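Local structure of class D beta-lactamase (Fusobacterium nucleatum subsp. polymorphum, 4IED) at residues G29-Y34 against E240-E245; S106-Y111 against F144-P149; E125-L130 against K135-E140; Q178-T183 against W214-D219. The protein probably hydrolyses beta-lactam antibiotics to substituted beta-amino acids, the reaction through which beta-lactamases make bacteria resistant to these drugs. One frame throughout, in Å; residues are numbered along the deposited sequence. Where two conformers were deposited one is given.

Contact 1: residues G29-Y34 against E240-E245; sequences GTFVVY and EEIVRE
Phe-31 reaches out from strand 29-35 to lie against two consecutive residues of helix 238-249, Ile-242 and Val-243, each of which offers it a CG2 methyl. With CG anti to the backbone N (chi1 -173°), the ring leaves the strand toward the helix, and the two helix side chains then divide its atoms between them. CG2 of Ile-242 lies beside one flank, 4.1 Å from Phe-31 CD2, while the two side chains run past each other in opposite directions. The other flank belongs to Val-243, whose CG2 comes to 3.8 Å from Phe-31 CE1. At the far end of the ring, Phe-31 CZ stands 3.9 Å from Val-243 CA, so the phenyl group reaches the helix backbone as well as its side chains. Both methyls come in at a slant to the ring plane.

No hydrogen bond joins the two segments, and all three residues are buried. Polar groups keep to other sides of the helix. Arg-244 NE donates an almost straight bond (171°) to Glu-240 OE1 at 2.8 Å, one turn back, and Arg-244 has a second acidic partner in Glu-186. The N-terminal helix 16-25 meets Phe-31 through Met-18 and Ile-242 through Ile-21. Thr-30 and Val-32 face the opposite side of the strand, toward helix 154-165. Terminal helices packed together on one face of a central antiparallel sheet are typical of the beta-lactamase and penicillin-binding transpeptidase fold.

Contact 2: residues S106-Y111 against F144-P149; sequences SQVPAY and FWLEGP
Trp-145 brings the far corner of its indole up to the backbone of Tyr-111, CH2 lying 3.9 Å from the carbonyl O, and from this point the contact grades from dense packing to a looser margin. The dense part is the indole itself. Its CE3 atom sits 3.5 Å above the plane of the Phe-144 ring, over the centre, and over one face of the indole lies the next residue, Leu-146, whose CD2 rests 3.7 Å above the plane, offset toward the rim. Phe-59 adds another ring, inclined at about 30° to that of Trp-145. A chi1 of 66° sets the indole between the backbone N and carbonyl carbon, turned inward to the helix.

The place is the active site of a class D enzyme. Trp-145 NE1 is hydrogen-bonded to the carboxylated lysine at position 60, a pairing characteristic of the class. Residues 106-108 carry its Ser-Xaa-Val sequence motif, with Ser-106 OG hydrogen-bonded to both Ser-57 and Lys-196. The Tyr-111 ring leads away, its OH hydrogen-bonded to Thr-64 OG1, leaving mainly its carbonyl to face the indole.

Looser is the pairing of Val-108 with Leu-146, both partly exposed: Val-108 CG1 and Leu-146 CD2 stand 4.5 Å apart. Trp-93 touches Val-108 and Lys-112 touches Leu-146 along this margin. Farther on, the loop passes through Gly-148 to a cis peptide before Pro-149, whose carbonyl accepts a bond from Asn-134.

Contact 3: residues E125-L130 against K135-E140; sequences EGLNKL and KEIGSE
Leu-127 pushes its CD1 methyl against the side chain of Ile-137, coming to 3.4 Å from CG1, tighter than ordinary van der Waals contact, and to 3.8 Å from Ile-137 CD1. The two branched chains meet at a slant. Ile-137 has CG1 anti to its carbonyl carbon (chi1 -64°), which swings the ethyl arm toward the helix, where Met-123, Lys-120 and Gln-124 also touch it. Phe-59 and Tyr-132 adjoin Leu-127, so this pair belongs to the buried side of the contact.

The segments are the C-terminal part of helix 108-130 and the chain that doubles back beside it. Lys-135, in a left-handed backbone conformation, begins the return, and a type II' beta turn from Ile-137 to Glu-140 redirects it, with Gly-138 at the second position and its carbonyl hydrogen-bonded to Lys-120 of the same helix. Between these two bends Glu-136 has its CB directed away from the helix; with Asn-134 it forms a magnesium-binding site known for this protein, although no magnesium is bound there in this chain, and Asn-134 OD1 also accepts a bond from the Glu-136 backbone N.

On the solvent side, the aliphatic part of Lys-135 lies along the helix surface. Its CG is 3.8 Å from Leu-127 O, and the Asn-128 side chain runs across it at roughly a right angle. Bends at chi3 (-81°) and chi4 then curl the lysine round, so that NZ bonds to Asn-131 OD1 and Gly-133 O in the intervening loop.

Contact 4: residues Q178-T183 against W214-D219; sequences QVKDIT and WIETSD
Helix 173-182 gives way at Thr-183 to the edge strand 184-187 of the central sheet, and at this junction it packs on the end of strand 208-216 through Trp-214. The benzo end of the indole receives two side chains, each running across it at about a right angle. Lys-180 approaches with its aliphatic part, CG 3.8 Å from Trp-214 CZ2, and a kink at chi3 (73°) keeps CE close to the same ring atom before NZ departs. Thr-183 places OG1 3.7 Å from Trp-214 CH2.

Beyond the indole the contact becomes polar. Lys-180 NZ and Glu-216 OE2 are 4.1 Å apart, too far for a salt bridge, and water joins them instead. One molecule lies in the indole plane at its edge, accepting from Trp-214 NE1 at 2.9 Å and from Lys-180 NZ, while donating to Glu-216 OE2 at 2.6 Å. A second water also donates to Glu-216 OE2, at 2.7 Å, with a weak bond from the lysine. The shared waters probably carry much of the attraction between the two charges. NZ has a further partner in Ser-165 O, and a bound magnesium ion lies about 4 Å from the Glu-216 side chain.

His-194 of the adjacent strand 192-200 stacks on Trp-214, Ile-221 and Ser-223 touch it from strand 221-229, and Leu-161 and Leu-164 reach it from helix 154-165.

How the contacts relate
Contact 1 spans almost the whole chain, and the other three come between its segments. Contact 3 closes first, within the longer excursion that contact 2 closes, and contact 4 follows both. Contacts 2 and 3 share helix 108-130 and the loop after it. Their centres are about 13 Å apart and they touch, Pro-149 CG lying 3.5 Å from Gly-138 N, so the part of the loop with Glu-136 packs against the part that carries Trp-145 into the active site. Contacts 1 and 4 reach the central sheet at different strands, their centres about 17 Å apart. Contact 1 is about 27 Å, centre to centre, from contact 3, across the middle of the molecule. Contacts 1 and 4 thus join helices to the sheet, while 2 and 3 pack the loop onto helix 108-130.

Contact 1: residues G29-Y34 against E240-E245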
loop_
_atom_site.group_PDB
_atom_site.type_symbol
_atom_site.label_atom_id
_atom_site.label_comp_id
_atom_site.label_asym_id
_atom_site.label_seq_id
_atom_site.Cartn_x
_atom_site.Cartn_y
_atom_site.Cartn_z
ATOM N N GLY A 29 -12.346 -10.387 -6.428
ATOM C CA GLY A 29 -11.094 -9.648 -6.319
ATOM C C GLY A 29 -9.959 -10.418 -6.952
ATOM O O GLY A 29 -10.133 -11.296 -7.762
ATOM N N THR A 30 -8.735 -9.994 -6.577
ATOM C CA THR A 30 -7.557 -10.603 -7.058
ATOM C C THR A 30 -6.517 -10.633 -5.920
ATOM O O THR A 30 -6.563 -9.815 -4.975
ATOM C CB THR A 30 -6.958 -9.753 -8.232
ATOM O OG1 THR A 30 -5.816 -10.455 -8.795
ATOM C CG2 THR A 30 -6.523 -8.309 -7.819
ATOM N N PHE A 31 -5.541 -11.551 -6.047
ATOM C CA PHE A 31 -4.484 -11.651 -5.046
ATOM C C PHE A 31 -3.228 -12.169 -5.749
ATOM O O PHE A 31 -3.274 -13.109 -6.518
ATOM C CB PHE A 31 -4.995 -12.643 -4.003
ATOM C CG PHE A 31 -4.134 -12.833 -2.711
ATOM C CD1 PHE A 31 -3.125 -12.005 -2.344
ATOM C CD2 PHE A 31 -4.388 -13.973 -1.908
ATOM C CE1 PHE A 31 -2.432 -12.241 -1.173
ATOM C CE2 PHE A 31 -3.626 -14.243 -0.758
ATOM C CZ PHE A 31 -2.683 -13.363 -0.459
ATOM N N VAL A 32 -2.114 -11.459 -5.557
ATOM C CA VAL A 32 -0.815 -11.849 -6.074
ATOM C C VAL A 32 0.166 -11.907 -4.957
ATOM O O VAL A 32 0.248 -10.995 -4.182
ATOM C CB VAL A 32 -0.334 -10.789 -7.105
ATOM C CG1 VAL A 32 0.977 -11.183 -7.715
ATOM C CG2 VAL A 32 -1.392 -10.638 -8.177
ATOM N N VAL A 33 0.933 -12.992 -4.956
ATOM C CA VAL A 33 2.069 -13.136 -4.068
ATOM C C VAL A 33 3.295 -13.477 -4.924
ATOM O O VAL A 33 3.256 -14.413 -5.690
ATOM C CB VAL A 33 1.872 -14.180 -2.981
ATOM C CG1 VAL A 33 3.190 -14.391 -2.173
ATOM C CG2 VAL A 33 0.664 -13.849 -2.099
ATOM N N TYR A 34 4.392 -12.720 -4.738
ATOM C CA TYR A 34 5.701 -12.976 -5.392
ATOM C C TYR A 34 6.608 -13.575 -4.340
ATOM O O TYR A 34 6.828 -12.956 -3.274
ATOM C CB TYR A 34 6.320 -11.750 -6.002
ATOM C CG TYR A 34 7.710 -11.975 -6.616
ATOM C CD1 TYR A 34 7.855 -12.762 -7.736
ATOM C CD2 TYR A 34 8.869 -11.458 -6.013
ATOM C CE1 TYR A 34 9.118 -13.011 -8.271
ATOM C CE2 TYR A 34 10.104 -11.663 -6.544
ATOM C CZ TYR A 34 10.227 -12.387 -7.690
ATOM O OH TYR A 34 11.453 -12.672 -8.245
ATOM N N GLU A 240 -7.085 -8.188 5.056
ATOM C CA GLU A 240 -5.963 -8.769 5.811
ATOM C C GLU A 240 -6.313 -10.221 6.221
ATOM O O GLU A 240 -5.390 -11.045 6.252
ATOM C CB GLU A 240 -5.730 -7.923 6.995
ATOM C CG GLU A 240 -4.566 -8.492 7.825
ATOM C CD GLU A 240 -3.977 -7.467 8.778
ATOM O OE1 GLU A 240 -3.030 -7.862 9.553
ATOM O OE2 GLU A 240 -4.333 -6.297 8.858
ATOM N N GLU A 241 -7.581 -10.589 6.464
ATOM C CA GLU A 241 -7.925 -11.959 6.812
ATOM C C GLU A 241 -7.486 -12.896 5.707
ATOM O O GLU A 241 -6.869 -13.944 5.967
ATOM C CB GLU A 241 -9.429 -12.087 7.045
ATOM C CG GLU A 241 -9.869 -11.531 8.389
ATOM C CD GLU A 241 -11.379 -11.560 8.575
ATOM O OE1 GLU A 241 -12.086 -12.229 7.670
ATOM O OE2 GLU A 241 -11.871 -10.973 9.614
ATOM N N ILE A 242 -7.777 -12.583 4.441
ATOM C CA ILE A 242 -7.462 -13.503 3.368
ATOM C C ILE A 242 -5.946 -13.644 3.205
ATOM O O ILE A 242 -5.401 -14.741 3.030
ATOM C CB ILE A 242 -8.110 -13.051 2.007
ATOM C CG1 ILE A 242 -9.618 -13.240 2.131
ATOM C CG2 ILE A 242 -7.464 -13.760 0.820
ATOM C CD1 ILE A 242 -10.406 -12.506 1.083
ATOM N N VAL A 243 -5.274 -12.487 3.264
ATOM C CA VAL A 243 -3.804 -12.549 3.214
ATOM C C VAL A 243 -3.191 -13.393 4.316
ATOM O O VAL A 243 -2.356 -14.305 4.028
ATOM C CB VAL A 243 -3.215 -11.129 3.191
ATOM C CG1 VAL A 243 -1.672 -11.191 3.242
ATOM C CG2 VAL A 243 -3.650 -10.412 1.929
ATOM N N ARG A 244 -3.660 -13.209 5.547
ATOM C CA ARG A 244 -3.111 -14.048 6.651
ATOM C C ARG A 244 -3.480 -15.480 6.474
ATOM O O ARG A 244 -2.714 -16.377 6.807
ATOM C CB ARG A 244 -3.605 -13.459 7.984
ATOM C CG ARG A 244 -2.936 -12.205 8.424
ATOM C CD ARG A 244 -3.458 -11.620 9.728
ATOM N NE ARG A 244 -2.630 -10.540 10.206
ATOM C CZ ARG A 244 -1.595 -10.722 11.009
ATOM N NH1 ARG A 244 -1.198 -11.912 11.395
ATOM N NH2 ARG A 244 -0.899 -9.642 11.377
ATOM N N GLU A 245 -4.672 -15.807 5.942
ATOM C CA GLU A 245 -5.070 -17.212 5.813
ATOM C C GLU A 245 -4.124 -17.884 4.810
ATOM O O GLU A 245 -3.678 -19.010 5.014
ATOM C CB GLU A 245 -6.563 -17.321 5.412
ATOM C CG GLU A 245 -7.499 -17.063 6.603
ATOM C CD GLU A 245 -8.992 -17.236 6.383
ATOM O OE1 GLU A 245 -9.381 -18.176 5.652
ATOM O OE2 GLU A 245 -9.749 -16.442 7.083
#

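Contact 2: residues S106-Y111 against F144-P149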
loop_
_atom_site.group_PDB
_atom_site.type_symbol
_atom_site.label_atom_id
_atom_site.label_comp_id
_atom_site.label_asym_id
_atom_site.label_seq_id
_atom_site.Cartn_x
_atom_site.Cartn_y
_atom_site.Cartn_z
ATOM N N SER A 106 -3.376 6.119 8.850
ATOM C CA SER A 106 -3.866 6.542 7.500
ATOM C C SER A 106 -4.444 7.953 7.543
ATOM O O SER A 106 -5.582 8.256 7.098
ATOM C CB SER A 106 -4.896 5.530 6.989
ATOM O OG SER A 106 -4.842 5.533 5.535
ATOM N N GLN A 107 -3.668 8.848 8.134
ATOM C CA GLN A 107 -4.079 10.228 8.418
ATOM C C GLN A 107 -4.092 11.050 7.113
ATOM O O GLN A 107 -3.129 11.729 6.748
ATOM C CB GLN A 107 -3.176 10.836 9.506
ATOM C CG GLN A 107 -3.633 12.181 10.091
ATOM C CD GLN A 107 -2.674 12.666 11.160
ATOM O OE1 GLN A 107 -1.453 12.426 10.999
ATOM N NE2 GLN A 107 -3.136 13.437 12.118
ATOM N N VAL A 108 -5.173 10.964 6.370
ATOM C CA VAL A 108 -5.250 11.627 5.072
ATOM C C VAL A 108 -4.862 13.058 5.117
ATOM O O VAL A 108 -4.167 13.477 4.208
ATOM C CB VAL A 108 -6.625 11.414 4.470
ATOM C CG1 VAL A 108 -6.671 11.960 3.018
ATOM C CG2 VAL A 108 -7.004 9.959 4.341
ATOM N N PRO A 109 -5.340 13.896 6.105
ATOM C CA PRO A 109 -4.915 15.293 5.964
ATOM C C PRO A 109 -3.436 15.532 5.993
ATOM O O PRO A 109 -2.915 16.527 5.388
ATOM C CB PRO A 109 -5.582 16.010 7.131
ATOM C CG PRO A 109 -6.350 14.923 7.898
ATOM C CD PRO A 109 -6.276 13.631 7.195
ATOM N N ALA A 110 -2.655 14.716 6.682
ATOM C CA ALA A 110 -1.196 14.845 6.758
ATOM C C ALA A 110 -0.604 14.525 5.375
ATOM O O ALA A 110 0.293 15.207 4.965
ATOM C CB ALA A 110 -0.659 13.881 7.801
ATOM N N TYR A 111 -1.130 13.506 4.680
ATOM C CA TYR A 111 -0.622 13.146 3.399
ATOM C C TYR A 111 -1.112 14.095 2.284
ATOM O O TYR A 111 -0.385 14.313 1.291
ATOM C CB TYR A 111 -0.881 11.673 3.080
ATOM C CG TYR A 111 0.182 10.804 3.707
ATOM C CD1 TYR A 111 0.006 10.299 5.022
ATOM C CD2 TYR A 111 1.336 10.518 3.013
ATOM C CE1 TYR A 111 1.055 9.655 5.624
ATOM C CE2 TYR A 111 2.353 9.813 3.633
ATOM C CZ TYR A 111 2.163 9.349 4.915
ATOM O OH TYR A 111 3.195 8.642 5.545
ATOM N N PHE A 144 -5.353 12.929 -6.265
ATOM C CA PHE A 144 -5.161 12.077 -7.437
ATOM C C PHE A 144 -5.074 10.613 -7.167
ATOM O O PHE A 144 -5.288 9.870 -8.060
ATOM C CB PHE A 144 -3.932 12.540 -8.271
ATOM C CG PHE A 144 -2.608 12.429 -7.530
ATOM C CD1 PHE A 144 -1.888 11.263 -7.592
ATOM C CD2 PHE A 144 -2.055 13.501 -6.823
ATOM C CE1 PHE A 144 -0.712 11.090 -6.871
ATOM C CE2 PHE A 144 -0.905 13.335 -6.081
ATOM C CZ PHE A 144 -0.197 12.153 -6.173
ATOM N N TRP A 145 -4.604 10.234 -5.952
ATOM C CA TRP A 145 -4.507 8.833 -5.592
ATOM C C TRP A 145 -5.790 8.253 -4.976
ATOM O O TRP A 145 -5.865 7.061 -4.725
ATOM C CB TRP A 145 -3.377 8.595 -4.604
ATOM C CG TRP A 145 -3.648 9.288 -3.234
ATOM C CD1 TRP A 145 -4.082 8.716 -2.119
ATOM C CD2 TRP A 145 -3.270 10.645 -2.870
ATOM N NE1 TRP A 145 -4.138 9.604 -1.108
ATOM C CE2 TRP A 145 -3.631 10.815 -1.516
ATOM C CE3 TRP A 145 -2.662 11.704 -3.551
ATOM C CZ2 TRP A 145 -3.399 12.000 -0.804
ATOM C CZ3 TRP A 145 -2.422 12.858 -2.880
ATOM C CH2 TRP A 145 -2.790 13.014 -1.479
ATOM N N LEU A 146 -6.817 9.088 -4.731
ATOM C CA LEU A 146 -8.043 8.660 -4.064
ATOM C C LEU A 146 -9.294 8.656 -4.878
ATOM O O LEU A 146 -10.288 7.953 -4.554
ATOM C CB LEU A 146 -8.198 9.370 -2.695
ATOM C CG LEU A 146 -8.174 10.801 -2.697
ATOM C CD1 LEU A 146 -9.545 11.368 -2.826
ATOM C CD2 LEU A 146 -7.538 11.307 -1.339
ATOM N N GLU A 147 -9.282 9.362 -5.982
ATOM C CA GLU A 147 -10.512 9.462 -6.832
ATOM C C GLU A 147 -10.180 9.400 -8.327
ATOM O O GLU A 147 -10.959 9.831 -9.160
ATOM C CB GLU A 147 -11.279 10.758 -6.533
ATOM C CG GLU A 147 -10.513 12.050 -6.836
ATOM C CD GLU A 147 -11.230 13.370 -6.713
ATOM O OE1 GLU A 147 -12.108 13.379 -5.821
ATOM O OE2 GLU A 147 -10.787 14.320 -7.494
ATOM N N GLY A 148 -9.043 8.862 -8.699
ATOM C CA GLY A 148 -8.526 9.082 -10.059
ATOM C C GLY A 148 -7.759 10.419 -10.135
ATOM O O GLY A 148 -7.990 11.359 -9.336
ATOM N N PRO A 149 -6.942 10.571 -11.203
ATOM C CA PRO A 149 -6.781 9.627 -12.272
ATOM C C PRO A 149 -5.723 8.579 -12.072
ATOM O O PRO A 149 -5.629 7.635 -12.909
ATOM C CB PRO A 149 -6.418 10.498 -13.426
ATOM C CG PRO A 149 -5.653 11.617 -12.817
ATOM C CD PRO A 149 -6.331 11.883 -11.505
#

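Contact 3: residues E125-L130 against K135-E140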
loop_
_atom_site.group_PDB
_atom_site.type_symbol
_atom_site.label_atom_id
_atom_site.label_comp_id
_atom_site.label_asym_id
_atom_site.label_seq_id
_atom_site.Cartn_x
_atom_site.Cartn_y
_atom_site.Cartn_z
ATOM N N GLU A 125 7.667 13.744 -10.939
ATOM C CA GLU A 125 9.008 13.192 -11.108
ATOM C C GLU A 125 9.133 11.947 -10.247
ATOM O O GLU A 125 9.763 10.964 -10.668
ATOM C CB GLU A 125 10.005 14.276 -10.699
ATOM C CG GLU A 125 10.233 15.291 -11.825
ATOM C CD GLU A 125 10.971 16.565 -11.513
ATOM O OE1 GLU A 125 11.293 17.209 -12.581
ATOM O OE2 GLU A 125 11.156 16.956 -10.300
ATOM N N GLY A 126 8.546 11.924 -9.043
ATOM C CA GLY A 126 8.544 10.769 -8.190
ATOM C C GLY A 126 7.836 9.538 -8.721
ATOM O O GLY A 126 8.343 8.424 -8.733
ATOM N N LEU A 127 6.617 9.801 -9.226
ATOM C CA LEU A 127 5.821 8.740 -9.860
ATOM C C LEU A 127 6.586 8.167 -11.088
ATOM O O LEU A 127 6.585 6.991 -11.349
ATOM C CB LEU A 127 4.461 9.230 -10.326
ATOM C CG LEU A 127 3.461 9.687 -9.239
ATOM C CD1 LEU A 127 2.123 10.178 -9.839
ATOM C CD2 LEU A 127 3.220 8.585 -8.254
ATOM N N ASN A 128 7.256 9.075 -11.815
ATOM C CA ASN A 128 7.905 8.684 -13.051
ATOM C C ASN A 128 9.163 7.871 -12.739
ATOM O O ASN A 128 9.446 6.862 -13.421
ATOM C CB ASN A 128 8.264 9.900 -13.881
ATOM C CG ASN A 128 7.050 10.503 -14.582
ATOM O OD1 ASN A 128 5.947 9.994 -14.423
ATOM N ND2 ASN A 128 7.233 11.528 -15.327
ATOM N N LYS A 129 9.876 8.258 -11.660
ATOM C CA LYS A 129 11.083 7.525 -11.189
ATOM C C LYS A 129 10.703 6.109 -10.735
ATOM O O LYS A 129 11.456 5.136 -10.981
ATOM C CB LYS A 129 11.763 8.291 -10.119
ATOM C CG LYS A 129 12.590 9.431 -10.638
ATOM C CD LYS A 129 12.779 10.405 -9.491
ATOM C CE LYS A 129 13.703 9.832 -8.490
ATOM N NZ LYS A 129 14.098 10.960 -7.595
ATOM N N LEU A 130 9.548 5.972 -10.061
ATOM C CA LEU A 130 8.986 4.706 -9.686
ATOM C C LEU A 130 8.313 3.903 -10.762
ATOM O O LEU A 130 7.950 2.752 -10.567
ATOM C CB LEU A 130 7.953 4.900 -8.549
ATOM C CG LEU A 130 8.479 5.356 -7.203
ATOM C CD1 LEU A 130 7.429 6.018 -6.353
ATOM C CD2 LEU A 130 9.256 4.274 -6.447
ATOM N N LYS A 135 0.832 6.636 -13.639
ATOM C CA LYS A 135 1.602 7.891 -13.421
ATOM C C LYS A 135 0.728 9.163 -13.668
ATOM O O LYS A 135 1.248 10.252 -13.902
ATOM C CB LYS A 135 2.886 7.971 -14.233
ATOM C CG LYS A 135 3.858 6.816 -14.038
ATOM C CD LYS A 135 4.834 6.613 -15.162
ATOM C CE LYS A 135 4.281 5.856 -16.371
ATOM N NZ LYS A 135 3.908 4.461 -16.123
ATOM N N GLU A 136 -0.568 9.089 -13.518
ATOM C CA GLU A 136 -1.418 10.240 -13.820
ATOM C C GLU A 136 -1.754 10.990 -12.513
ATOM O O GLU A 136 -2.298 10.378 -11.568
ATOM C CB GLU A 136 -2.694 9.756 -14.454
ATOM C CG GLU A 136 -2.419 9.072 -15.789
ATOM C CD GLU A 136 -1.883 10.042 -16.817
ATOM O OE1 GLU A 136 -2.493 11.099 -17.045
ATOM O OE2 GLU A 136 -0.917 9.677 -17.491
ATOM N N ILE A 137 -1.518 12.273 -12.541
ATOM C CA ILE A 137 -1.835 13.168 -11.460
ATOM C C ILE A 137 -3.081 14.009 -11.780
ATOM O O ILE A 137 -3.700 14.581 -10.861
ATOM C CB ILE A 137 -0.638 14.025 -10.987
ATOM C CG1 ILE A 137 0.424 13.065 -10.421
ATOM C CG2 ILE A 137 -1.098 15.157 -10.058
ATOM C CD1 ILE A 137 1.689 13.885 -10.277
ATOM N N GLY A 138 -3.414 14.257 -13.047
ATOM C CA GLY A 138 -4.577 15.169 -13.305
ATOM C C GLY A 138 -4.275 16.565 -12.781
ATOM O O GLY A 138 -3.171 17.058 -12.805
ATOM N N SER A 139 -5.321 17.219 -12.270
ATOM C CA SER A 139 -5.275 18.580 -11.801
ATOM C C SER A 139 -5.723 18.705 -10.354
ATOM O O SER A 139 -6.161 19.804 -9.955
ATOM C CB SER A 139 -6.190 19.442 -12.704
ATOM O OG SER A 139 -7.527 19.023 -12.654
ATOM N N GLU A 140 -5.530 17.682 -9.533
ATOM C CA GLU A 140 -5.966 17.652 -8.111
ATOM C C GLU A 140 -4.783 17.056 -7.334
ATOM O O GLU A 140 -4.652 15.861 -7.138
ATOM C CB GLU A 140 -7.212 16.795 -7.884
ATOM C CG GLU A 140 -8.473 17.376 -8.525
ATOM C CD GLU A 140 -9.082 18.522 -7.820
ATOM O OE1 GLU A 140 -8.659 18.789 -6.675
ATOM O OE2 GLU A 140 -9.973 19.182 -8.384
#

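Contact 4: residues Q178-T183 against W214-D219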
loop_
_atom_site.group_PDB
_atom_site.type_symbol
_atom_site.label_atom_id
_atom_site.label_comp_id
_atom_site.label_asym_id
_atom_site.label_seq_id
_atom_site.Cartn_x
_atom_site.Cartn_y
_atom_site.Cartn_z
ATOM N N GLN A 178 13.436 3.821 6.111
ATOM C CA GLN A 178 12.426 4.497 6.864
ATOM C C GLN A 178 11.052 4.045 6.476
ATOM O O GLN A 178 10.191 3.738 7.335
ATOM C CB GLN A 178 12.553 5.988 6.735
ATOM C CG GLN A 178 13.649 6.615 7.528
ATOM C CD GLN A 178 13.707 8.051 7.239
ATOM O OE1 GLN A 178 12.891 8.865 7.663
ATOM N NE2 GLN A 178 14.639 8.403 6.395
ATOM N N VAL A 179 10.837 3.883 5.170
ATOM C CA VAL A 179 9.522 3.440 4.750
ATOM C C VAL A 179 9.259 1.979 5.167
ATOM O O VAL A 179 8.141 1.596 5.563
ATOM C CB VAL A 179 9.343 3.652 3.205
ATOM C CG1 VAL A 179 7.994 3.029 2.737
ATOM C CG2 VAL A 179 9.374 5.140 2.890
ATOM N N LYS A 180 10.282 1.142 5.121
ATOM C CA LYS A 180 10.156 -0.191 5.678
ATOM C C LYS A 180 9.848 -0.126 7.169
ATOM O O LYS A 180 8.928 -0.836 7.630
ATOM C CB LYS A 180 11.482 -0.965 5.505
ATOM C CG LYS A 180 11.875 -1.199 4.021
ATOM C CD LYS A 180 13.131 -2.088 3.953
ATOM C CE LYS A 180 12.770 -3.537 4.320
ATOM N NZ LYS A 180 13.966 -4.429 4.287
ATOM N N ASP A 181 10.531 0.705 7.929
ATOM C CA ASP A 181 10.333 0.705 9.354
ATOM C C ASP A 181 8.905 1.140 9.744
ATOM O O ASP A 181 8.285 0.579 10.636
ATOM C CB ASP A 181 11.325 1.616 9.993
ATOM C CG ASP A 181 11.482 1.352 11.481
ATOM O OD1 ASP A 181 12.069 0.290 11.857
ATOM O OD2 ASP A 181 11.094 2.222 12.310
ATOM N N ILE A 182 8.376 2.163 9.094
ATOM C CA ILE A 182 7.025 2.679 9.438
ATOM C C ILE A 182 5.883 1.780 9.062
ATOM O O ILE A 182 4.790 1.951 9.608
ATOM C CB ILE A 182 6.790 4.086 8.866
ATOM C CG1 ILE A 182 6.647 4.101 7.346
ATOM C CG2 ILE A 182 7.919 5.040 9.379
ATOM C CD1 ILE A 182 6.540 5.428 6.669
ATOM N N THR A 183 6.137 0.875 8.135
ATOM C CA THR A 183 5.158 -0.085 7.671
ATOM C C THR A 183 5.154 -1.427 8.395
ATOM O O THR A 183 4.344 -2.317 8.002
ATOM C CB THR A 183 5.226 -0.325 6.153
ATOM O OG1 THR A 183 6.553 -0.760 5.814
ATOM C CG2 THR A 183 4.811 0.939 5.298
ATOM N N TRP A 214 4.604 -6.878 2.271
ATOM C CA TRP A 214 5.466 -8.009 2.161
ATOM C C TRP A 214 5.749 -8.620 3.531
ATOM O O TRP A 214 5.546 -8.015 4.562
ATOM C CB TRP A 214 6.826 -7.651 1.487
ATOM C CG TRP A 214 7.716 -6.768 2.363
ATOM C CD1 TRP A 214 8.773 -7.199 3.131
ATOM C CD2 TRP A 214 7.730 -5.326 2.400
ATOM N NE1 TRP A 214 9.379 -6.099 3.688
ATOM C CE2 TRP A 214 8.727 -4.945 3.326
ATOM C CE3 TRP A 214 6.910 -4.354 1.884
ATOM C CZ2 TRP A 214 8.982 -3.609 3.620
ATOM C CZ3 TRP A 214 7.167 -3.045 2.158
ATOM C CH2 TRP A 214 8.132 -2.664 3.072
ATOM N N ILE A 215 6.285 -9.852 3.474
ATOM C CA ILE A 215 6.676 -10.641 4.663
ATOM C C ILE A 215 8.102 -11.103 4.373
ATOM O O ILE A 215 8.378 -11.785 3.387
ATOM C CB ILE A 215 5.791 -11.851 4.950
ATOM C CG1 ILE A 215 4.403 -11.404 5.239
ATOM C CG2 ILE A 215 6.303 -12.576 6.191
ATOM C CD1 ILE A 215 3.426 -12.534 5.435
ATOM N N GLU A 216 9.003 -10.727 5.302
ATOM C CA GLU A 216 10.403 -11.205 5.258
ATOM C C GLU A 216 10.557 -12.308 6.297
ATOM O O GLU A 216 10.199 -12.124 7.486
ATOM C CB GLU A 216 11.423 -10.078 5.450
ATOM C CG GLU A 216 12.823 -10.644 5.287
ATOM C CD GLU A 216 13.911 -9.664 4.872
ATOM O OE1 GLU A 216 15.061 -10.126 4.659
ATOM O OE2 GLU A 216 13.712 -8.462 4.688
ATOM N N THR A 217 11.153 -13.400 5.886
ATOM C CA THR A 217 11.515 -14.519 6.749
ATOM C C THR A 217 13.033 -14.662 6.769
ATOM O O THR A 217 13.691 -13.779 6.258
ATOM C CB THR A 217 10.846 -15.773 6.272
ATOM O OG1 THR A 217 11.396 -16.134 4.988
ATOM C CG2 THR A 217 9.321 -15.615 6.121
ATOM N N SER A 218 13.545 -15.694 7.446
ATOM C CA SER A 218 14.978 -15.818 7.572
ATOM C C SER A 218 15.660 -15.961 6.232
ATOM O O SER A 218 16.860 -15.657 6.109
ATOM C CB SER A 218 15.323 -17.033 8.489
ATOM O OG SER A 218 14.919 -18.230 7.847
ATOM N N ASP A 219 14.966 -16.459 5.213
ATOM C CA ASP A 219 15.584 -16.659 3.922
ATOM C C ASP A 219 14.733 -16.384 2.703
ATOM O O ASP A 219 15.115 -16.720 1.598
ATOM C CB ASP A 219 16.243 -18.006 3.728
ATOM C CG ASP A 219 15.225 -19.130 3.653
ATOM O OD1 ASP A 219 14.006 -18.838 3.900
ATOM O OD2 ASP A 219 15.582 -20.257 3.374
HETATM O O HOH W 1 12.010 -6.474 4.965
HETATM O O HOH W 2 15.319 -7.080 3.024
#